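Local coordinates for protein alpha-/beta-galactoside alpha-2,3-sialyltransferase (Photobacterium phosphoreum, PDB 2ZWI) that probably transfers sialic acid from a CMP-activated donor to galactosides in alpha-2,3 linkage, and binds CMP in the crystal, at residues 326-340 / 355-369. Residues are numbered along the deposited sequence; the frame is centred on the assembly and turned at random. Where two conformers were deposited one is given.
Sequences FFSLPNTVENKFIFY and MIELNIVNRNDVKLI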
loop_
_atom_site.group_PDB
_atom_site.type_symbol
_atom_site.label_atom_id
_atom_site.label_comp_id
_atom_site.label_asym_id
_atom_site.label_seq_id
_atom_site.Cartn_x
_atom_site.Cartn_y
_atom_site.Cartn_z
ATOM N N PHE A 326 1.662 -4.529 -8.248
ATOM C CA PHE A 326 1.806 -3.820 -9.520
ATOM C C PHE A 326 1.451 -2.329 -9.442
ATOM O O PHE A 326 1.864 -1.570 -10.308
ATOM C CB PHE A 326 0.980 -4.488 -10.629
ATOM C CG PHE A 326 1.402 -5.905 -10.953
ATOM C CD1 PHE A 326 2.450 -6.155 -11.848
ATOM C CD2 PHE A 326 0.731 -6.990 -10.391
ATOM C CE1 PHE A 326 2.826 -7.477 -12.171
ATOM C CE2 PHE A 326 1.092 -8.302 -10.703
ATOM C CZ PHE A 326 2.149 -8.553 -11.590
ATOM N N PHE A 327 0.693 -1.918 -8.417
ATOM C CA PHE A 327 0.323 -0.502 -8.214
ATOM C C PHE A 327 1.467 0.372 -7.697
ATOM O O PHE A 327 1.494 1.580 -7.957
ATOM C CB PHE A 327 -0.874 -0.375 -7.268
ATOM C CG PHE A 327 -2.190 -0.748 -7.894
ATOM C CD1 PHE A 327 -3.014 0.231 -8.447
ATOM C CD2 PHE A 327 -2.608 -2.078 -7.931
ATOM C CE1 PHE A 327 -4.235 -0.117 -9.033
ATOM C CE2 PHE A 327 -3.832 -2.428 -8.519
ATOM C CZ PHE A 327 -4.639 -1.447 -9.065
ATOM N N SER A 328 2.396 -0.219 -6.954
ATOM C CA SER A 328 3.532 0.544 -6.418
ATOM C C SER A 328 4.818 0.333 -7.218
ATOM O O SER A 328 5.821 1.022 -6.995
ATOM C CB SER A 328 3.762 0.219 -4.942
ATOM O OG SER A 328 4.047 -1.151 -4.764
ATOM N N LEU A 329 4.784 -0.618 -8.146
ATOM C CA LEU A 329 5.940 -0.931 -8.966
ATOM C C LEU A 329 6.287 0.259 -9.857
ATOM O O LEU A 329 5.409 0.800 -10.526
ATOM C CB LEU A 329 5.643 -2.162 -9.824
ATOM C CG LEU A 329 6.799 -2.863 -10.523
ATOM C CD1 LEU A 329 7.743 -3.471 -9.510
ATOM C CD2 LEU A 329 6.255 -3.921 -11.443
ATOM N N PRO A 330 7.563 0.694 -9.845
ATOM C CA PRO A 330 7.960 1.773 -10.763
ATOM C C PRO A 330 7.733 1.388 -12.226
ATOM O O PRO A 330 7.929 0.224 -12.596
ATOM C CB PRO A 330 9.449 1.946 -10.466
ATOM C CG PRO A 330 9.599 1.443 -9.026
ATOM C CD PRO A 330 8.675 0.271 -8.972
ATOM N N ASN A 331 7.306 2.351 -13.045
ATOM C CA ASN A 331 6.944 2.073 -14.446
ATOM C C ASN A 331 8.131 1.820 -15.387
ATOM O O ASN A 331 7.936 1.514 -16.561
ATOM C CB ASN A 331 5.999 3.160 -15.010
ATOM C CG ASN A 331 6.627 4.555 -15.037
ATOM O OD1 ASN A 331 5.915 5.565 -15.062
ATOM N ND2 ASN A 331 7.948 4.618 -15.036
ATOM N N THR A 332 9.352 1.942 -14.853
ATOM C CA THR A 332 10.592 1.589 -15.564
ATOM C C THR A 332 10.784 0.074 -15.638
ATOM O O THR A 332 11.521 -0.421 -16.491
ATOM C CB THR A 332 11.839 2.148 -14.834
ATOM O OG1 THR A 332 11.732 1.824 -13.451
ATOM C CG2 THR A 332 11.933 3.663 -14.977
ATOM N N VAL A 333 10.166 -0.670 -14.724
ATOM C CA VAL A 333 10.212 -2.134 -14.825
ATOM C C VAL A 333 9.139 -2.642 -15.796
ATOM O O VAL A 333 7.969 -2.293 -15.683
ATOM C CB VAL A 333 10.301 -2.882 -13.425
ATOM C CG1 VAL A 333 9.963 -1.967 -12.260
ATOM C CG2 VAL A 333 9.521 -4.203 -13.388
ATOM N N GLU A 334 9.562 -3.418 -16.779
ATOM C CA GLU A 334 8.653 -3.951 -17.791
ATOM C C GLU A 334 7.658 -4.956 -17.206
ATOM O O GLU A 334 8.053 -5.904 -16.537
ATOM C CB GLU A 334 9.447 -4.602 -18.918
ATOM C CG GLU A 334 8.563 -5.226 -20.016
ATOM C CD GLU A 334 9.318 -6.178 -20.937
ATOM O OE1 GLU A 334 10.490 -6.517 -20.651
ATOM O OE2 GLU A 334 8.727 -6.604 -21.953
ATOM N N ASN A 335 6.370 -4.748 -17.469
ATOM C CA ASN A 335 5.339 -5.714 -17.098
ATOM C C ASN A 335 5.020 -6.614 -18.298
ATOM O O ASN A 335 4.452 -6.145 -19.278
ATOM C CB ASN A 335 4.079 -4.978 -16.633
ATOM C CG ASN A 335 3.040 -5.899 -15.999
ATOM O OD1 ASN A 335 1.926 -5.469 -15.709
ATOM N ND2 ASN A 335 3.390 -7.158 -15.790
ATOM N N LYS A 336 5.389 -7.890 -18.228
ATOM C CA LYS A 336 5.208 -8.786 -19.368
ATOM C C LYS A 336 3.794 -9.353 -19.532
ATOM O O LYS A 336 3.349 -9.582 -20.657
ATOM C CB LYS A 336 6.252 -9.915 -19.367
ATOM C CG LYS A 336 7.676 -9.435 -19.639
ATOM C CD LYS A 336 8.583 -10.596 -19.978
ATOM C CE LYS A 336 10.016 -10.154 -20.182
ATOM N NZ LYS A 336 10.169 -9.254 -21.336
ATOM N N PHE A 337 3.098 -9.581 -18.416
ATOM C CA PHE A 337 1.745 -10.153 -18.415
ATOM C C PHE A 337 1.168 -10.106 -17.000
ATOM O O PHE A 337 1.922 -10.157 -16.029
ATOM C CB PHE A 337 1.745 -11.608 -18.930
ATOM C CG PHE A 337 2.687 -12.531 -18.185
ATOM C CD1 PHE A 337 2.285 -13.162 -17.008
ATOM C CD2 PHE A 337 3.978 -12.760 -18.657
ATOM C CE1 PHE A 337 3.150 -14.005 -16.314
ATOM C CE2 PHE A 337 4.849 -13.601 -17.968
ATOM C CZ PHE A 337 4.429 -14.225 -16.794
ATOM N N ILE A 338 -0.155 -9.977 -16.883
ATOM C CA ILE A 338 -0.835 -10.206 -15.603
ATOM C C ILE A 338 -2.018 -11.151 -15.805
ATOM O O ILE A 338 -2.839 -10.942 -16.702
ATOM C CB ILE A 338 -1.339 -8.899 -14.920
ATOM C CG1 ILE A 338 -0.225 -7.848 -14.806
ATOM C CG2 ILE A 338 -1.882 -9.204 -13.528
ATOM C CD1 ILE A 338 -0.694 -6.536 -14.130
ATOM N N PHE A 339 -2.085 -12.197 -14.985
ATOM C CA PHE A 339 -3.223 -13.111 -14.995
ATOM C C PHE A 339 -4.184 -12.784 -13.878
ATOM O O PHE A 339 -3.782 -12.531 -12.739
ATOM C CB PHE A 339 -2.795 -14.575 -14.888
ATOM C CG PHE A 339 -2.355 -15.170 -16.198
ATOM C CD1 PHE A 339 -3.176 -16.069 -16.881
ATOM C CD2 PHE A 339 -1.132 -14.810 -16.761
ATOM C CE1 PHE A 339 -2.776 -16.610 -18.105
ATOM C CE2 PHE A 339 -0.733 -15.337 -17.982
ATOM C CZ PHE A 339 -1.548 -16.243 -18.653
ATOM N N TYR A 340 -5.460 -12.814 -14.225
ATOM C CA TYR A 340 -6.529 -12.528 -13.288
ATOM C C TYR A 340 -7.493 -13.712 -13.195
ATOM O O TYR A 340 -7.769 -14.380 -14.193
ATOM C CB TYR A 340 -7.303 -11.296 -13.753
ATOM C CG TYR A 340 -6.482 -10.030 -13.892
ATOM C CD1 TYR A 340 -5.820 -9.728 -15.085
ATOM C CD2 TYR A 340 -6.373 -9.127 -12.826
ATOM C CE1 TYR A 340 -5.076 -8.547 -15.219
ATOM C CE2 TYR A 340 -5.634 -7.952 -12.949
ATOM C CZ TYR A 340 -4.994 -7.667 -14.147
ATOM O OH TYR A 340 -4.270 -6.500 -14.275
ATOM N N MET A 355 -6.343 -1.071 -13.796
ATOM C CA MET A 355 -4.931 -1.341 -14.097
ATOM C C MET A 355 -4.602 -0.979 -15.547
ATOM O O MET A 355 -3.521 -0.454 -15.833
ATOM C CB MET A 355 -4.554 -2.782 -13.745
ATOM C CG MET A 355 -4.558 -3.025 -12.218
ATOM S SD MET A 355 -4.226 -4.714 -11.665
ATOM C CE MET A 355 -2.438 -4.726 -11.687
ATOM N N ILE A 356 -5.547 -1.218 -16.456
ATOM C CA ILE A 356 -5.377 -0.751 -17.841
ATOM C C ILE A 356 -5.350 0.781 -17.913
ATOM O O ILE A 356 -4.439 1.361 -18.520
ATOM C CB ILE A 356 -6.440 -1.356 -18.793
ATOM C CG1 ILE A 356 -6.131 -2.835 -19.051
ATOM C CG2 ILE A 356 -6.516 -0.575 -20.108
ATOM C CD1 ILE A 356 -7.329 -3.631 -19.623
ATOM N N GLU A 357 -6.327 1.428 -17.277
ATOM C CA GLU A 357 -6.427 2.902 -17.288
ATOM C C GLU A 357 -5.188 3.612 -16.741
ATOM O O GLU A 357 -4.809 4.684 -17.234
ATOM C CB GLU A 357 -7.677 3.382 -16.541
ATOM C CG GLU A 357 -8.992 2.990 -17.208
ATOM C CD GLU A 357 -9.100 3.501 -18.641
ATOM O OE1 GLU A 357 -9.325 2.683 -19.562
ATOM O OE2 GLU A 357 -8.937 4.722 -18.840
ATOM N N LEU A 358 -4.554 3.002 -15.739
ATOM C CA LEU A 358 -3.334 3.540 -15.125
ATOM C C LEU A 358 -2.050 3.165 -15.860
ATOM O O LEU A 358 -0.949 3.497 -15.413
ATOM C CB LEU A 358 -3.238 3.070 -13.671
ATOM C CG LEU A 358 -4.215 3.753 -12.711
ATOM C CD1 LEU A 358 -4.283 2.973 -11.423
ATOM C CD2 LEU A 358 -3.765 5.177 -12.446
ATOM N N ASN A 359 -2.204 2.468 -16.980
ATOM C CA ASN A 359 -1.080 1.981 -17.780
ATOM C C ASN A 359 -0.109 1.117 -16.975
ATOM O O ASN A 359 1.095 1.133 -17.209
ATOM C CB ASN A 359 -0.363 3.150 -18.478
ATOM C CG ASN A 359 -1.308 3.987 -19.306
ATOM O OD1 ASN A 359 -1.692 3.600 -20.409
ATOM N ND2 ASN A 359 -1.700 5.141 -18.775
ATOM N N ILE A 360 -0.653 0.378 -16.012
ATOM C CA ILE A 360 0.110 -0.600 -15.244
ATOM C C ILE A 360 0.395 -1.812 -16.144
ATOM O O ILE A 360 1.432 -2.465 -16.031
ATOM C CB ILE A 360 -0.659 -1.008 -13.950
ATOM C CG1 ILE A 360 -0.637 0.159 -12.941
ATOM C CG2 ILE A 360 -0.062 -2.274 -13.328
ATOM C CD1 ILE A 360 -1.625 0.023 -11.794
ATOM N N VAL A 361 -0.547 -2.085 -17.044
ATOM C CA VAL A 361 -0.475 -3.221 -17.946
ATOM C C VAL A 361 -1.136 -2.845 -19.267
ATOM O O VAL A 361 -2.181 -2.183 -19.286
ATOM C CB VAL A 361 -1.156 -4.481 -17.311
ATOM C CG1 VAL A 361 -2.649 -4.232 -17.023
ATOM C CG2 VAL A 361 -0.930 -5.753 -18.158
ATOM N N ASN A 362 -0.491 -3.234 -20.367
ATOM C CA ASN A 362 -1.070 -3.128 -21.704
ATOM C C ASN A 362 -2.307 -4.022 -21.773
ATOM O O ASN A 362 -2.284 -5.144 -21.264
ATOM C CB ASN A 362 -0.031 -3.570 -22.744
ATOM C CG ASN A 362 -0.378 -3.140 -24.162
ATOM O OD1 ASN A 362 0.259 -2.252 -24.723
ATOM N ND2 ASN A 362 -1.372 -3.780 -24.753
ATOM N N ARG A 363 -3.373 -3.524 -22.396
ATOM C CA ARG A 363 -4.607 -4.282 -22.610
ATOM C C ARG A 363 -4.345 -5.644 -23.282
ATOM O O ARG A 363 -5.018 -6.632 -22.986
ATOM C CB ARG A 363 -5.595 -3.441 -23.444
ATOM C CG ARG A 363 -6.950 -4.105 -23.718
ATOM C CD ARG A 363 -7.857 -3.213 -24.580
ATOM N NE ARG A 363 -8.734 -2.368 -23.766
ATOM C CZ ARG A 363 -8.458 -1.125 -23.379
ATOM N NH1 ARG A 363 -7.302 -0.550 -23.721
ATOM N NH2 ARG A 363 -9.341 -0.461 -22.637
ATOM N N ASN A 364 -3.361 -5.681 -24.176
ATOM C CA ASN A 364 -2.940 -6.914 -24.836
ATOM C C ASN A 364 -2.185 -7.917 -23.952
ATOM O O ASN A 364 -2.018 -9.070 -24.344
ATOM C CB ASN A 364 -2.097 -6.597 -26.074
ATOM C CG ASN A 364 -2.911 -5.969 -27.191
ATOM O OD1 ASN A 364 -4.140 -6.114 -27.252
ATOM N ND2 ASN A 364 -2.228 -5.263 -28.079
ATOM N N ASP A 365 -1.718 -7.469 -22.789
ATOM C CA ASP A 365 -0.946 -8.309 -21.863
ATOM C C ASP A 365 -1.780 -8.804 -20.678
ATOM O O ASP A 365 -1.281 -9.540 -19.815
ATOM C CB ASP A 365 0.306 -7.562 -21.381
ATOM C CG ASP A 365 1.240 -7.169 -22.527
ATOM O OD1 ASP A 365 1.312 -7.906 -23.527
ATOM O OD2 ASP A 365 1.911 -6.124 -22.427
ATOM N N VAL A 366 -3.050 -8.403 -20.656
ATOM C CA VAL A 366 -4.030 -8.888 -19.691
ATOM C C VAL A 366 -4.550 -10.280 -20.090
ATOM O O VAL A 366 -5.097 -10.467 -21.182
ATOM C CB VAL A 366 -5.233 -7.914 -19.563
ATOM C CG1 VAL A 366 -6.332 -8.533 -18.679
ATOM C CG2 VAL A 366 -4.785 -6.540 -19.028
ATOM N N LYS A 367 -4.395 -11.244 -19.190
ATOM C CA LYS A 367 -4.801 -12.615 -19.459
ATOM C C LYS A 367 -5.674 -13.158 -18.324
ATOM O O LYS A 367 -5.587 -12.700 -17.180
ATOM C CB LYS A 367 -3.552 -13.489 -19.683
ATOM C CG LYS A 367 -2.912 -13.388 -21.108
ATOM C CD LYS A 367 -2.192 -12.061 -21.336
ATOM C CE LYS A 367 -1.496 -11.920 -22.687
ATOM N NZ LYS A 367 -2.397 -11.890 -23.881
ATOM N N LEU A 368 -6.534 -14.118 -18.649
ATOM C CA LEU A 368 -7.385 -14.770 -17.654
ATOM C C LEU A 368 -6.871 -16.178 -17.379
ATOM O O LEU A 368 -6.333 -16.827 -18.270
ATOM C CB LEU A 368 -8.842 -14.847 -18.131
ATOM C CG LEU A 368 -9.612 -13.583 -18.516
ATOM C CD1 LEU A 368 -9.506 -13.345 -20.007
ATOM C CD2 LEU A 368 -11.068 -13.720 -18.117
ATOM N N ILE A 369 -7.051 -16.652 -16.147
ATOM C CA ILE A 369 -6.589 -17.992 -15.771
ATOM C C ILE A 369 -7.298 -19.079 -16.601
ATOM O O ILE A 369 -6.739 -20.150 -16.850
ATOM C CB ILE A 369 -6.702 -18.245 -14.235
ATOM C CG1 ILE A 369 -5.717 -17.346 -13.473
ATOM C CG2 ILE A 369 -6.434 -19.702 -13.904
ATOM C CD1 ILE A 369 -6.006 -17.193 -11.967
HETATM O O HOH W 1 2.022 -4.773 -20.220
#
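Met355, at the end of helix 350-357, packs against Phe327, Ile338 and Tyr340, on the face of strand 334-340 that bears the latter two. Its CB lies 3.8 Å from Tyr340 OH. CG meets Phe327 CZ at 3.5 Å, and SD sits in the plane of the Tyr340 ring, at its edge and 3.2 Å from Tyr340 OH, a Met-aromatic contact beside a buried hydroxyl that has no hydrogen-bonding partner. A bend at the last torsion (chi3 84°) then brings CE against Phe326 CB and Ile338 CD1, the latter 3.5 Å away. Ile360 follows the Schellman motif that ends the helix and divides its branches: CG2 packs on Phe326 CB, while CD1 makes a CH-pi contact over one face of the Phe327 ring, 3.9 Å from its centroid.

Beyond this layer the two segments pair as parallel strands. Ile338 and Tyr340 each donate and accept backbone hydrogen bonds, and Lys367 CB lies over the centre of the Phe339 ring. Ahead of the paired residues, one water accepts from Asn362 N and donates to Asn335 O and Asp365 OD2. Strand 366-368 forms the edge of the six-stranded parallel sheet in the half of the GT-B fold that supplies most of the CMP pocket, joined to strand 334-340 through a beta-alpha-beta crossover.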